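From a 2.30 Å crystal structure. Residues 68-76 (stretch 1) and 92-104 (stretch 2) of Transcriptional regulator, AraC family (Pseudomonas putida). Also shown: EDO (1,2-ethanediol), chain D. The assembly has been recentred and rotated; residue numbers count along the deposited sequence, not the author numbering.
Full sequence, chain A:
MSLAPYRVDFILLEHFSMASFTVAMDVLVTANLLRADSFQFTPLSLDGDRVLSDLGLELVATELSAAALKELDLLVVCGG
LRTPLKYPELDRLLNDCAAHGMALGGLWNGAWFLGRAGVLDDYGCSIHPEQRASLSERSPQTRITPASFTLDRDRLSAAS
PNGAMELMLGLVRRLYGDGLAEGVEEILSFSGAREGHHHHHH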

ATOM      1  N   ALA A  68       8.015  14.467 -18.868  1.00 52.16           N
ATOM      2  CA  ALA A  68       8.478  13.149 -18.436  1.00 51.22           C
ATOM      3  C   ALA A  68       7.425  12.023 -18.458  1.00 52.20           C
ATOM      4  O   ALA A  68       7.604  10.980 -17.818  1.00 53.90           O
ATOM      5  CB  ALA A  68       9.086  13.257 -17.044  1.00 49.67           C
ATOM      6  N   LEU A  69       6.327  12.229 -19.176  1.00 50.30           N
ATOM      7  CA  LEU A  69       5.300  11.202 -19.281  1.00 49.52           C
ATOM      8  C   LEU A  69       5.485  10.568 -20.656  1.00 49.96           C
ATOM      9  O   LEU A  69       4.995   9.477 -20.937  1.00 49.74           O
ATOM     10  CB  LEU A  69       3.896  11.818 -19.169  1.00 47.63           C
ATOM     11  CG  LEU A  69       3.512  12.541 -17.866  1.00 46.18           C
ATOM     12  CD1 LEU A  69       2.065  12.990 -17.937  1.00 43.61           C
ATOM     13  CD2 LEU A  69       3.706  11.620 -16.683  1.00 45.75           C
ATOM     14  N   LYS A  70       6.234  11.278 -21.489  1.00 51.13           N
ATOM     15  CA  LYS A  70       6.531  10.890 -22.861  1.00 51.28           C
ATOM     16  C   LYS A  70       7.124   9.493 -23.010  1.00 50.56           C
ATOM     17  O   LYS A  70       6.850   8.804 -23.990  1.00 50.42           O
ATOM     18  CB  LYS A  70       7.484  11.920 -23.473  1.00 53.50           C
ATOM     19  CG  LYS A  70       7.567  11.899 -24.987  1.00 56.51           C
ATOM     20  CD  LYS A  70       8.400  13.070 -25.506  1.00 58.40           C
ATOM     21  CE  LYS A  70       8.453  13.090 -27.035  1.00 60.11           C
ATOM     22  NZ  LYS A  70       9.094  11.868 -27.611  1.00 59.48           N
ATOM     23  N   GLU A  71       7.931   9.072 -22.045  1.00 50.22           N
ATOM     24  CA  GLU A  71       8.553   7.757 -22.111  1.00 49.64           C
ATOM     25  C   GLU A  71       7.718   6.657 -21.454  1.00 48.12           C
ATOM     26  O   GLU A  71       8.218   5.564 -21.195  1.00 48.94           O
ATOM     27  CB  GLU A  71       9.940   7.816 -21.466  1.00 53.15           C
ATOM     28  CG  GLU A  71      10.890   8.825 -22.118  1.00 55.61           C
ATOM     29  CD  GLU A  71      10.890   8.737 -23.643  1.00 57.70           C
ATOM     30  OE1 GLU A  71      11.121   7.636 -24.189  1.00 58.57           O
ATOM     31  OE2 GLU A  71      10.657   9.773 -24.298  1.00 57.56           O
ATOM     32  N   LEU A  72       6.444   6.944 -21.207  1.00 45.70           N
ATOM     33  CA  LEU A  72       5.551   5.994 -20.554  1.00 43.47           C
ATOM     34  C   LEU A  72       4.737   5.070 -21.447  1.00 41.34           C
ATOM     35  O   LEU A  72       4.285   5.454 -22.520  1.00 39.47           O
ATOM     36  CB  LEU A  72       4.574   6.746 -19.645  1.00 44.11           C
ATOM     37  CG  LEU A  72       4.854   6.802 -18.142  1.00 45.93           C
ATOM     38  CD1 LEU A  72       6.287   7.239 -17.890  1.00 45.31           C
ATOM     39  CD2 LEU A  72       3.868   7.760 -17.481  1.00 45.16           C
ATOM     40  N   ASP A  73       4.547   3.844 -20.976  1.00 39.20           N
ATOM     41  CA  ASP A  73       3.716   2.874 -21.676  1.00 36.80           C
ATOM     42  C   ASP A  73       2.353   2.885 -20.993  1.00 35.77           C
ATOM     43  O   ASP A  73       1.332   2.616 -21.626  1.00 36.25           O
ATOM     44  CB  ASP A  73       4.308   1.472 -21.580  1.00 36.47           C
ATOM     45  CG  ASP A  73       5.532   1.302 -22.456  1.00 37.66           C
ATOM     46  OD1 ASP A  73       5.428   1.539 -23.680  1.00 38.75           O
ATOM     47  OD2 ASP A  73       6.591   0.929 -21.924  1.00 34.51           O
ATOM     48  N   LEU A  74       2.335   3.221 -19.703  1.00 33.35           N
ATOM     49  CA  LEU A  74       1.083   3.231 -18.949  1.00 30.27           C
ATOM     50  C   LEU A  74       1.063   4.185 -17.760  1.00 29.52           C
ATOM     51  O   LEU A  74       1.922   4.134 -16.882  1.00 30.52           O
ATOM     52  CB  LEU A  74       0.766   1.813 -18.462  1.00 26.13           C
ATOM     53  CG  LEU A  74      -0.398   1.600 -17.482  1.00 26.29           C
ATOM     54  CD1 LEU A  74      -1.739   1.844 -18.171  1.00 23.25           C
ATOM     55  CD2 LEU A  74      -0.318   0.187 -16.925  1.00 24.74           C
ATOM     56  N   LEU A  75       0.061   5.050 -17.748  1.00 28.22           N
ATOM     57  CA  LEU A  75      -0.129   6.020 -16.683  1.00 25.63           C
ATOM     58  C   LEU A  75      -1.395   5.591 -15.956  1.00 22.91           C
ATOM     59  O   LEU A  75      -2.465   5.537 -16.554  1.00 19.70           O
ATOM     60  CB  LEU A  75      -0.321   7.424 -17.271  1.00 27.04           C
ATOM     61  CG  LEU A  75      -0.403   8.612 -16.305  1.00 27.33           C
ATOM     62  CD1 LEU A  75       0.844   8.651 -15.428  1.00 28.48           C
ATOM     63  CD2 LEU A  75      -0.506   9.908 -17.103  1.00 26.63           C
ATOM     64  N   VAL A  76      -1.254   5.290 -14.668  1.00 21.95           N
ATOM     65  CA  VAL A  76      -2.361   4.851 -13.838  1.00 20.63           C
ATOM     66  C   VAL A  76      -2.787   5.887 -12.788  1.00 21.93           C
ATOM     67  O   VAL A  76      -1.957   6.416 -12.039  1.00 21.39           O
ATOM     68  CB  VAL A  76      -1.992   3.551 -13.102  1.00 20.15           C
ATOM     69  CG1 VAL A  76      -3.232   2.939 -12.464  1.00 17.28           C
ATOM     70  CG2 VAL A  76      -1.343   2.563 -14.079  1.00 21.06           C
ATOM     71  N   ARG A  92      -7.143  17.146 -19.744  1.00 39.06           N
ATOM     72  CA  ARG A  92      -6.353  17.282 -20.957  1.00 40.36           C
ATOM     73  C   ARG A  92      -5.073  16.466 -20.837  1.00 39.36           C
ATOM     74  O   ARG A  92      -4.544  15.973 -21.841  1.00 38.17           O
ATOM     75  CB  ARG A  92      -6.035  18.741 -21.263  1.00 43.89           C
ATOM     76  CG  ARG A  92      -6.038  19.628 -20.037  1.00 48.41           C
ATOM     77  CD  ARG A  92      -5.891  21.085 -20.421  1.00 52.60           C
ATOM     78  NE  ARG A  92      -5.496  21.877 -19.262  1.00 54.37           N
ATOM     79  CZ  ARG A  92      -4.252  21.968 -18.809  1.00 56.03           C
ATOM     80  NH1 ARG A  92      -3.263  21.323 -19.418  1.00 56.52           N
ATOM     81  NH2 ARG A  92      -3.999  22.695 -17.733  1.00 58.52           N
ATOM     82  N   LEU A  93      -4.587  16.278 -19.613  1.00 37.53           N
ATOM     83  CA  LEU A  93      -3.378  15.488 -19.403  1.00 36.79           C
ATOM     84  C   LEU A  93      -3.590  14.045 -19.877  1.00 36.76           C
ATOM     85  O   LEU A  93      -2.740  13.459 -20.561  1.00 35.84           O
ATOM     86  CB  LEU A  93      -2.999  15.472 -17.920  1.00 36.57           C
ATOM     87  CG  LEU A  93      -1.779  14.638 -17.525  1.00 35.62           C
ATOM     88  CD1 LEU A  93      -0.515  15.305 -18.030  1.00 37.18           C
ATOM     89  CD2 LEU A  93      -1.735  14.507 -16.011  1.00 37.54           C
ATOM     90  N   LEU A  94      -4.729  13.471 -19.509  1.00 35.63           N
ATOM     91  CA  LEU A  94      -5.027  12.101 -19.883  1.00 36.10           C
ATOM     92  C   LEU A  94      -5.420  12.017 -21.354  1.00 37.19           C
ATOM     93  O   LEU A  94      -5.118  11.034 -22.032  1.00 34.50           O
ATOM     94  CB  LEU A  94      -6.134  11.553 -18.975  1.00 35.58           C
ATOM     95  CG  LEU A  94      -5.695  11.419 -17.505  1.00 33.81           C
ATOM     96  CD1 LEU A  94      -6.903  11.477 -16.578  1.00 31.74           C
ATOM     97  CD2 LEU A  94      -4.939  10.125 -17.317  1.00 32.85           C
ATOM     98  N   ASN A  95      -6.076  13.062 -21.845  1.00 39.24           N
ATOM     99  CA  ASN A  95      -6.494  13.123 -23.236  1.00 41.23           C
ATOM    100  C   ASN A  95      -5.227  13.094 -24.119  1.00 41.91           C
ATOM    101  O   ASN A  95      -5.148  12.334 -25.092  1.00 40.69           O
ATOM    102  CB  ASN A  95      -7.287  14.412 -23.462  1.00 43.56           C
ATOM    103  CG  ASN A  95      -8.311  14.279 -24.565  1.00 47.27           C
ATOM    104  OD1 ASN A  95      -7.970  14.231 -25.748  1.00 47.08           O
ATOM    105  ND2 ASN A  95      -9.585  14.210 -24.183  1.00 45.32           N
ATOM    106  N   ASP A  96      -4.239  13.917 -23.762  1.00 41.34           N
ATOM    107  CA  ASP A  96      -2.981  13.976 -24.501  1.00 41.33           C
ATOM    108  C   ASP A  96      -2.212  12.671 -24.370  1.00 40.89           C
ATOM    109  O   ASP A  96      -1.538  12.243 -25.307  1.00 42.70           O
ATOM    110  CB  ASP A  96      -2.104  15.127 -24.006  1.00 41.78           C
ATOM    111  CG  ASP A  96      -2.732  16.490 -24.244  1.00 43.18           C
ATOM    112  OD1 ASP A  96      -3.342  16.701 -25.316  1.00 42.07           O
ATOM    113  OD2 ASP A  96      -2.601  17.360 -23.358  1.00 44.61           O
ATOM    114  N   CYS A  97      -2.295  12.040 -23.206  1.00 37.74           N
ATOM    115  CA  CYS A  97      -1.608  10.773 -23.024  1.00 35.10           C
ATOM    116  C   CYS A  97      -2.294   9.745 -23.926  1.00 33.78           C
ATOM    117  O   CYS A  97      -1.649   8.850 -24.470  1.00 33.21           O
ATOM    118  CB  CYS A  97      -1.659  10.332 -21.554  1.00 34.95           C
ATOM    119  SG  CYS A  97      -0.492  11.208 -20.472  1.00 35.51           S
ATOM    120  N   ALA A  98      -3.607   9.895 -24.090  1.00 33.46           N
ATOM    121  CA  ALA A  98      -4.385   8.998 -24.942  1.00 35.01           C
ATOM    122  C   ALA A  98      -4.046   9.282 -26.407  1.00 35.74           C
ATOM    123  O   ALA A  98      -4.007   8.372 -27.227  1.00 35.88           O
ATOM    124  CB  ALA A  98      -5.884   9.195 -24.698  1.00 31.44           C
ATOM    125  N   ALA A  99      -3.802  10.549 -26.733  1.00 37.13           N
ATOM    126  CA  ALA A  99      -3.470  10.908 -28.106  1.00 40.14           C
ATOM    127  C   ALA A  99      -2.093  10.379 -28.458  1.00 41.68           C
ATOM    128  O   ALA A  99      -1.899   9.873 -29.550  1.00 41.36           O
ATOM    129  CB  ALA A  99      -3.513  12.416 -28.284  1.00 40.34           C
ATOM    130  N   HIS A 100      -1.169  10.484 -27.504  1.00 42.01           N
ATOM    131  CA  HIS A 100       0.217  10.042 -27.651  1.00 42.91           C
ATOM    132  C   HIS A 100       0.345   8.550 -27.933  1.00 42.59           C
ATOM    133  O   HIS A 100       1.360   8.108 -28.464  1.00 43.80           O
ATOM    134  CB  HIS A 100       1.007  10.385 -26.377  1.00 45.01           C
ATOM    135  CG  HIS A 100       2.477  10.101 -26.478  1.00 46.56           C
ATOM    136  ND1 HIS A 100       3.362  10.958 -27.095  1.00 48.14           N
ATOM    137  CD2 HIS A 100       3.211   9.046 -26.050  1.00 45.91           C
ATOM    138  CE1 HIS A 100       4.580  10.446 -27.042  1.00 47.32           C
ATOM    139  NE2 HIS A 100       4.516   9.286 -26.413  1.00 46.00           N
ATOM    140  N   GLY A 101      -0.670   7.775 -27.561  1.00 42.74           N
ATOM    141  CA  GLY A 101      -0.633   6.339 -27.791  1.00 40.15           C
ATOM    142  C   GLY A 101      -0.468   5.526 -26.522  1.00 38.97           C
ATOM    143  O   GLY A 101      -0.337   4.305 -26.574  1.00 39.71           O
HETATM  144  N   MSE A 102      -0.475   6.204 -25.378  1.00 38.03           N
HETATM  145  CA  MSE A 102      -0.320   5.546 -24.080  1.00 35.78           C
HETATM  146  C   MSE A 102      -1.525   4.726 -23.637  1.00 34.39           C
HETATM  147  O   MSE A 102      -2.659   5.010 -24.005  1.00 32.78           O
HETATM  148  CB  MSE A 102      -0.074   6.576 -22.981  1.00 36.16           C
HETATM  149  CG  MSE A 102       1.285   7.237 -22.964  1.00 39.89           C
HETATM  150 SE   MSE A 102       1.440   8.300 -21.496  1.00 39.16          SE
HETATM  151  CE  MSE A 102       1.147   7.207 -20.304  1.00 29.16           C
ATOM    152  N   ALA A 103      -1.264   3.698 -22.837  1.00 33.40           N
ATOM    153  CA  ALA A 103      -2.342   2.907 -22.271  1.00 33.18           C
ATOM    154  C   ALA A 103      -2.623   3.726 -21.010  1.00 31.48           C
ATOM    155  O   ALA A 103      -1.721   4.410 -20.507  1.00 29.60           O
ATOM    156  CB  ALA A 103      -1.855   1.503 -21.909  1.00 32.74           C
ATOM    157  N   LEU A 104      -3.852   3.685 -20.513  1.00 29.67           N
ATOM    158  CA  LEU A 104      -4.208   4.446 -19.309  1.00 29.63           C
ATOM    159  C   LEU A 104      -4.946   3.571 -18.309  1.00 29.50           C
ATOM    160  O   LEU A 104      -5.636   2.620 -18.701  1.00 29.46           O
ATOM    161  CB  LEU A 104      -5.069   5.653 -19.673  1.00 27.43           C
ATOM    162  CG  LEU A 104      -4.394   6.684 -20.570  1.00 29.30           C
ATOM    163  CD1 LEU A 104      -5.390   7.796 -20.907  1.00 27.67           C
ATOM    164  CD2 LEU A 104      -3.160   7.240 -19.866  1.00 29.46           C
TER
HETATM  165  C1  EDO D   2      -7.192  22.573 -15.234  1.00 22.57           C
HETATM  166  O1  EDO D   2      -6.786  22.506 -16.612  1.00 23.92           O
HETATM  167  C2  EDO D   2      -6.224  23.506 -14.489  1.00 21.94           C
HETATM  168  O2  EDO D   2      -5.247  23.994 -15.423  1.00 23.20           O

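Two parallel strands meet here, with Leu74 paired to Ala103 and Leu75 to Leu104. Ala103 is the polar link, using both its backbone groups. Its N donates to Asp73 O at 3.1 Å, and its O accepts a weak hydrogen bond from Leu75 N at 3.3 Å. Ala103 O also receives a CA-H...O contact from Leu74 CA at 3.4 Å. A second, more bent CA-H...O contact joins Leu104 CA to Leu75 O, also 3.4 Å.

Before the strand, a type I turn closes when Leu72 N donates to Leu69 O at 2.9 Å. In the helix, Asp96 N, Cys97 N, Ala98 N, Ala99 N and His100 N each donate to the carbonyl four residues back. Cys97 O accepts from Met102 N at 3.0 Å, across Gly101, the first residue to leave helical phi/psi, with positive phi. His100 NE2 lies 3.4 Å from Lys70 O.

Much of the remaining contact is between apolar side chains. Leu75 CD2 reaches Cys97 SG at 3.6 Å. The selenomethionine Met102 puts CE 3.4 Å from Leu75 CB and 3.5 Å from Leu72 CB. Leu69 CD1 meets Leu93 CD1 at 3.5 Å.

Away from the contact, Arg92 NH2 donates to ethanediol O2 at 2.9 Å. Arg92 NE and NH2 both make weak hydrogen bonds to ethanediol O1, each 3.0 Å. Asp73 OD2 is hydrogen-bonded elsewhere in the structure.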